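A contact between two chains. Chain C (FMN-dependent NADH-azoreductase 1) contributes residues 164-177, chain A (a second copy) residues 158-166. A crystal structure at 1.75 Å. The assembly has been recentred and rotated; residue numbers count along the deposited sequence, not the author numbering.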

# COMPACT_ATOMS: atom_id res chain seq x y z
N GLU C 164 2.53 4.95 -11.07
CA GLU C 164 1.87 3.65 -11.07
C GLU C 164 2.58 2.76 -10.06
O GLU C 164 3.26 1.80 -10.43
CB GLU C 164 1.90 3.01 -12.46
CG GLU C 164 0.95 1.83 -12.61
CD GLU C 164 1.18 1.05 -13.88
OE1 GLU C 164 2.22 1.27 -14.54
OE2 GLU C 164 0.32 0.21 -14.23
N TYR C 165 2.42 3.08 -8.78
CA TYR C 165 3.17 2.38 -7.74
C TYR C 165 2.65 0.99 -7.43
O TYR C 165 3.38 0.16 -6.91
CB TYR C 165 3.29 3.23 -6.47
CG TYR C 165 4.19 4.42 -6.69
CD1 TYR C 165 5.54 4.24 -6.99
CD2 TYR C 165 3.69 5.72 -6.62
CE1 TYR C 165 6.37 5.32 -7.21
CE2 TYR C 165 4.52 6.81 -6.84
CZ TYR C 165 5.86 6.60 -7.13
OH TYR C 165 6.69 7.67 -7.35
N SER C 166 1.38 0.73 -7.75
CA SER C 166 0.87 -0.63 -7.70
C SER C 166 1.81 -1.57 -8.47
O SER C 166 2.42 -2.47 -7.89
CB SER C 166 -0.55 -0.68 -8.29
OG SER C 166 -0.57 -0.20 -9.63
N HIS C 167 1.94 -1.31 -9.78
CA HIS C 167 2.80 -2.09 -10.67
C HIS C 167 4.28 -2.05 -10.26
O HIS C 167 4.93 -3.09 -10.17
CB HIS C 167 2.64 -1.61 -12.12
CG HIS C 167 3.75 -2.03 -13.03
ND1 HIS C 167 3.99 -3.35 -13.36
CD2 HIS C 167 4.70 -1.31 -13.68
CE1 HIS C 167 5.02 -3.42 -14.18
NE2 HIS C 167 5.48 -2.20 -14.39
N LYS C 168 4.80 -0.85 -10.03
CA LYS C 168 6.21 -0.70 -9.66
C LYS C 168 6.55 -1.54 -8.43
O LYS C 168 7.53 -2.29 -8.41
CB LYS C 168 6.55 0.78 -9.43
CG LYS C 168 6.57 1.57 -10.72
CD LYS C 168 6.97 3.02 -10.49
CE LYS C 168 7.31 3.70 -11.82
NZ LYS C 168 7.94 5.03 -11.57
N TYR C 169 5.71 -1.45 -7.40
CA TYR C 169 5.92 -2.19 -6.17
C TYR C 169 5.83 -3.69 -6.40
O TYR C 169 6.74 -4.44 -6.03
CB TYR C 169 4.93 -1.75 -5.11
CG TYR C 169 5.02 -2.51 -3.82
CD1 TYR C 169 6.04 -2.24 -2.91
CD2 TYR C 169 4.09 -3.48 -3.49
CE1 TYR C 169 6.13 -2.93 -1.72
CE2 TYR C 169 4.17 -4.18 -2.30
CZ TYR C 169 5.19 -3.90 -1.41
OH TYR C 169 5.27 -4.58 -0.21
N LEU C 170 4.74 -4.15 -7.02
CA LEU C 170 4.57 -5.59 -7.22
C LEU C 170 5.71 -6.23 -8.03
O LEU C 170 6.25 -7.25 -7.62
CB LEU C 170 3.20 -5.93 -7.83
CG LEU C 170 2.01 -5.65 -6.91
CD1 LEU C 170 0.70 -5.82 -7.66
CD2 LEU C 170 2.06 -6.56 -5.69
N LYS C 171 6.07 -5.63 -9.17
CA LYS C 171 7.18 -6.14 -9.97
C LYS C 171 8.47 -6.22 -9.15
O LYS C 171 9.18 -7.24 -9.17
CB LYS C 171 7.42 -5.25 -11.19
CG LYS C 171 8.37 -5.86 -12.22
CD LYS C 171 8.66 -4.91 -13.35
CE LYS C 171 9.45 -5.60 -14.44
NZ LYS C 171 9.94 -4.61 -15.43
N ALA C 172 8.76 -5.14 -8.43
CA ALA C 172 9.96 -5.03 -7.60
C ALA C 172 10.04 -6.11 -6.53
O ALA C 172 11.06 -6.81 -6.41
CB ALA C 172 10.05 -3.63 -6.96
N MSE C 173 8.96 -6.25 -5.75
CA MSE C 173 8.92 -7.20 -4.65
C MSE C 173 9.07 -8.62 -5.18
O MSE C 173 9.85 -9.42 -4.65
CB MSE C 173 7.63 -7.08 -3.85
CG MSE C 173 7.51 -5.76 -3.09
SE MSE C 173 9.00 -5.40 -1.88
CE MSE C 173 10.01 -4.14 -2.96
N PHE C 174 8.32 -8.94 -6.23
CA PHE C 174 8.37 -10.31 -6.72
C PHE C 174 9.70 -10.64 -7.36
O PHE C 174 10.18 -11.76 -7.22
CB PHE C 174 7.15 -10.68 -7.56
CG PHE C 174 5.90 -10.81 -6.73
CD1 PHE C 174 5.66 -11.97 -6.01
CD2 PHE C 174 5.01 -9.75 -6.61
CE1 PHE C 174 4.54 -12.08 -5.21
CE2 PHE C 174 3.89 -9.86 -5.82
CZ PHE C 174 3.65 -11.02 -5.11
N ASN C 175 10.31 -9.65 -8.03
CA ASN C 175 11.65 -9.85 -8.58
C ASN C 175 12.66 -10.09 -7.46
O ASN C 175 13.54 -10.96 -7.55
CB ASN C 175 12.09 -8.68 -9.46
CG ASN C 175 13.39 -8.97 -10.19
OD1 ASN C 175 13.38 -9.45 -11.33
ND2 ASN C 175 14.51 -8.69 -9.54
N PHE C 176 12.51 -9.31 -6.39
CA PHE C 176 13.31 -9.52 -5.19
C PHE C 176 13.19 -10.97 -4.68
O PHE C 176 14.20 -11.61 -4.40
CB PHE C 176 12.91 -8.52 -4.11
CG PHE C 176 13.51 -8.82 -2.77
CD1 PHE C 176 14.89 -8.83 -2.61
CD2 PHE C 176 12.70 -9.09 -1.68
CE1 PHE C 176 15.46 -9.11 -1.37
CE2 PHE C 176 13.26 -9.37 -0.44
CZ PHE C 176 14.64 -9.38 -0.29
N LEU C 177 11.96 -11.46 -4.54
CA LEU C 177 11.74 -12.82 -4.05
C LEU C 177 12.34 -13.87 -4.98
O LEU C 177 12.60 -14.99 -4.56
CB LEU C 177 10.24 -13.09 -3.84
CG LEU C 177 9.57 -12.28 -2.73
CD1 LEU C 177 8.13 -12.76 -2.45
CD2 LEU C 177 10.42 -12.31 -1.45
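Chain A 158-166: DWYTDVEYS

Chain A lies along one flank of the chain C helix, which runs from Tyr C165 to Leu C177 behind the N-cap residue Glu C164. The chain A stretch is more broken: a short helix, 159-162, follows the N-cap residue Asp A158, whose OD1 accepts a weak capping bond from Tyr A160 N at 3.1 Å; Val A163 leaves helical geometry, and after the N-cap residue Glu A164 a second helix begins at Tyr A165. Sequence runs in opposite senses across the contact, since Tyr C165 and Tyr C169 meet Tyr A165, Ala C172 meets Val A163, and Phe C176 meets Trp A159. The CA atoms of Tyr C169 and Tyr A165 are 6.9 Å apart, those of Ala C172 and Val A163 7.1 Å.

At the start of the helix the two copies of residue 165 touch, Tyr C165 CD1 to Tyr A165 CD1 at 3.7 Å, both with chi1 in the m well. One turn on, Lys C168 sends CB toward chain A, 3.9 Å from Tyr A165 CE1, while the end of its extended side chain leads away. Tyr C169 contributes both backbone and ring: its CA sits over one face of the Tyr A165 ring, 4.3 Å from the centroid in a CH-pi contact, and its CD1 lies 3.7 Å from Tyr A165 CD2, which approaches the edge of the Tyr C169 ring. Ala C172 points its CB toward chain A, at the edge of the Tyr A165 ring, 3.6 Å from Tyr A165 OH and 4.2 Å from Val A163 CG1. Tyr A165 is thus a knob in a hole formed by Tyr C165, Lys C168, Tyr C169 and Ala C172, and it has the largest covered area in either stretch, 123 Å².

Met C173, a selenomethionine, leaves the helix sideways, but its end comes nearer and places CE 4.0 Å from Val A163 CB. Finally, Phe C176 takes a t rotamer and packs obliquely on Trp A159: CD1 is 3.6 Å from Trp A159 CZ2, and the two six-membered rings have centroids 5.0 Å apart and planes at 34°.

No direct hydrogen bond joins the stretches, and the contact, 382 Å² summed over both sides, rests mainly on apolar and aromatic packing. One water supplies a polar link beside it, accepting from Trp A159 NE1 at 3.1 Å and donating to Ala C172 O at 2.8 Å.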

# COMPACT_ATOMS: atom_id res chain seq x y z
N ASP A 158 21.26 2.98 -4.09
CA ASP A 158 21.40 1.59 -4.49
C ASP A 158 20.00 0.96 -4.50
O ASP A 158 19.00 1.68 -4.56
CB ASP A 158 22.31 0.87 -3.51
CG ASP A 158 21.85 1.02 -2.06
OD1 ASP A 158 20.68 1.38 -1.83
OD2 ASP A 158 22.66 0.75 -1.15
N TRP A 159 19.93 -0.36 -4.44
CA TRP A 159 18.65 -1.06 -4.52
C TRP A 159 17.63 -0.50 -3.52
O TRP A 159 16.47 -0.31 -3.86
CB TRP A 159 18.84 -2.57 -4.33
CG TRP A 159 17.56 -3.39 -4.33
CD1 TRP A 159 16.87 -3.83 -5.42
CD2 TRP A 159 16.84 -3.87 -3.18
NE1 TRP A 159 15.77 -4.55 -5.03
CE2 TRP A 159 15.72 -4.59 -3.67
CE3 TRP A 159 17.02 -3.75 -1.80
CZ2 TRP A 159 14.79 -5.19 -2.81
CZ3 TRP A 159 16.09 -4.34 -0.95
CH2 TRP A 159 15.00 -5.06 -1.46
N TYR A 160 18.07 -0.24 -2.29
CA TYR A 160 17.18 0.30 -1.26
C TYR A 160 16.53 1.62 -1.69
O TYR A 160 15.34 1.83 -1.45
CB TYR A 160 17.91 0.44 0.09
CG TYR A 160 18.24 -0.91 0.71
CD1 TYR A 160 17.31 -1.58 1.52
CD2 TYR A 160 19.46 -1.53 0.47
CE1 TYR A 160 17.61 -2.81 2.08
CE2 TYR A 160 19.76 -2.77 1.02
CZ TYR A 160 18.84 -3.40 1.82
OH TYR A 160 19.15 -4.64 2.36
N THR A 161 17.30 2.49 -2.33
CA THR A 161 16.74 3.76 -2.81
C THR A 161 15.66 3.49 -3.86
O THR A 161 14.60 4.14 -3.88
CB THR A 161 17.82 4.67 -3.39
OG1 THR A 161 18.97 4.68 -2.53
CG2 THR A 161 17.28 6.09 -3.53
N ASP A 162 15.92 2.50 -4.72
CA ASP A 162 15.01 2.13 -5.81
C ASP A 162 13.68 1.51 -5.34
O ASP A 162 12.68 1.57 -6.06
CB ASP A 162 15.69 1.16 -6.78
CG ASP A 162 16.76 1.83 -7.63
OD1 ASP A 162 16.68 3.06 -7.87
OD2 ASP A 162 17.69 1.11 -8.07
N VAL A 163 13.67 0.91 -4.15
CA VAL A 163 12.44 0.28 -3.63
C VAL A 163 11.82 1.01 -2.43
O VAL A 163 11.00 0.45 -1.71
CB VAL A 163 12.67 -1.20 -3.24
CG1 VAL A 163 13.05 -2.03 -4.47
CG2 VAL A 163 13.72 -1.30 -2.13
N GLU A 164 12.19 2.27 -2.23
CA GLU A 164 11.63 3.02 -1.13
C GLU A 164 10.26 3.59 -1.51
O GLU A 164 10.06 4.81 -1.55
CB GLU A 164 12.58 4.14 -0.69
CG GLU A 164 12.29 4.66 0.73
CD GLU A 164 13.04 5.95 1.08
OE1 GLU A 164 13.62 6.59 0.16
OE2 GLU A 164 13.04 6.33 2.27
N TYR A 165 9.30 2.70 -1.76
CA TYR A 165 8.01 3.12 -2.30
C TYR A 165 7.11 3.85 -1.33
O TYR A 165 6.17 4.53 -1.76
CB TYR A 165 7.27 1.95 -2.93
CG TYR A 165 8.00 1.42 -4.14
CD1 TYR A 165 8.10 2.18 -5.30
CD2 TYR A 165 8.62 0.19 -4.10
CE1 TYR A 165 8.79 1.70 -6.41
CE2 TYR A 165 9.31 -0.30 -5.19
CZ TYR A 165 9.39 0.46 -6.34
OH TYR A 165 10.07 -0.05 -7.42
N SER A 166 7.41 3.73 -0.04
CA SER A 166 6.74 4.52 0.99
C SER A 166 6.95 6.04 0.75
O SER A 166 5.97 6.79 0.63
CB SER A 166 7.27 4.12 2.38
OG SER A 166 8.69 4.18 2.40
O HOH W 1 13.61 -5.83 -6.82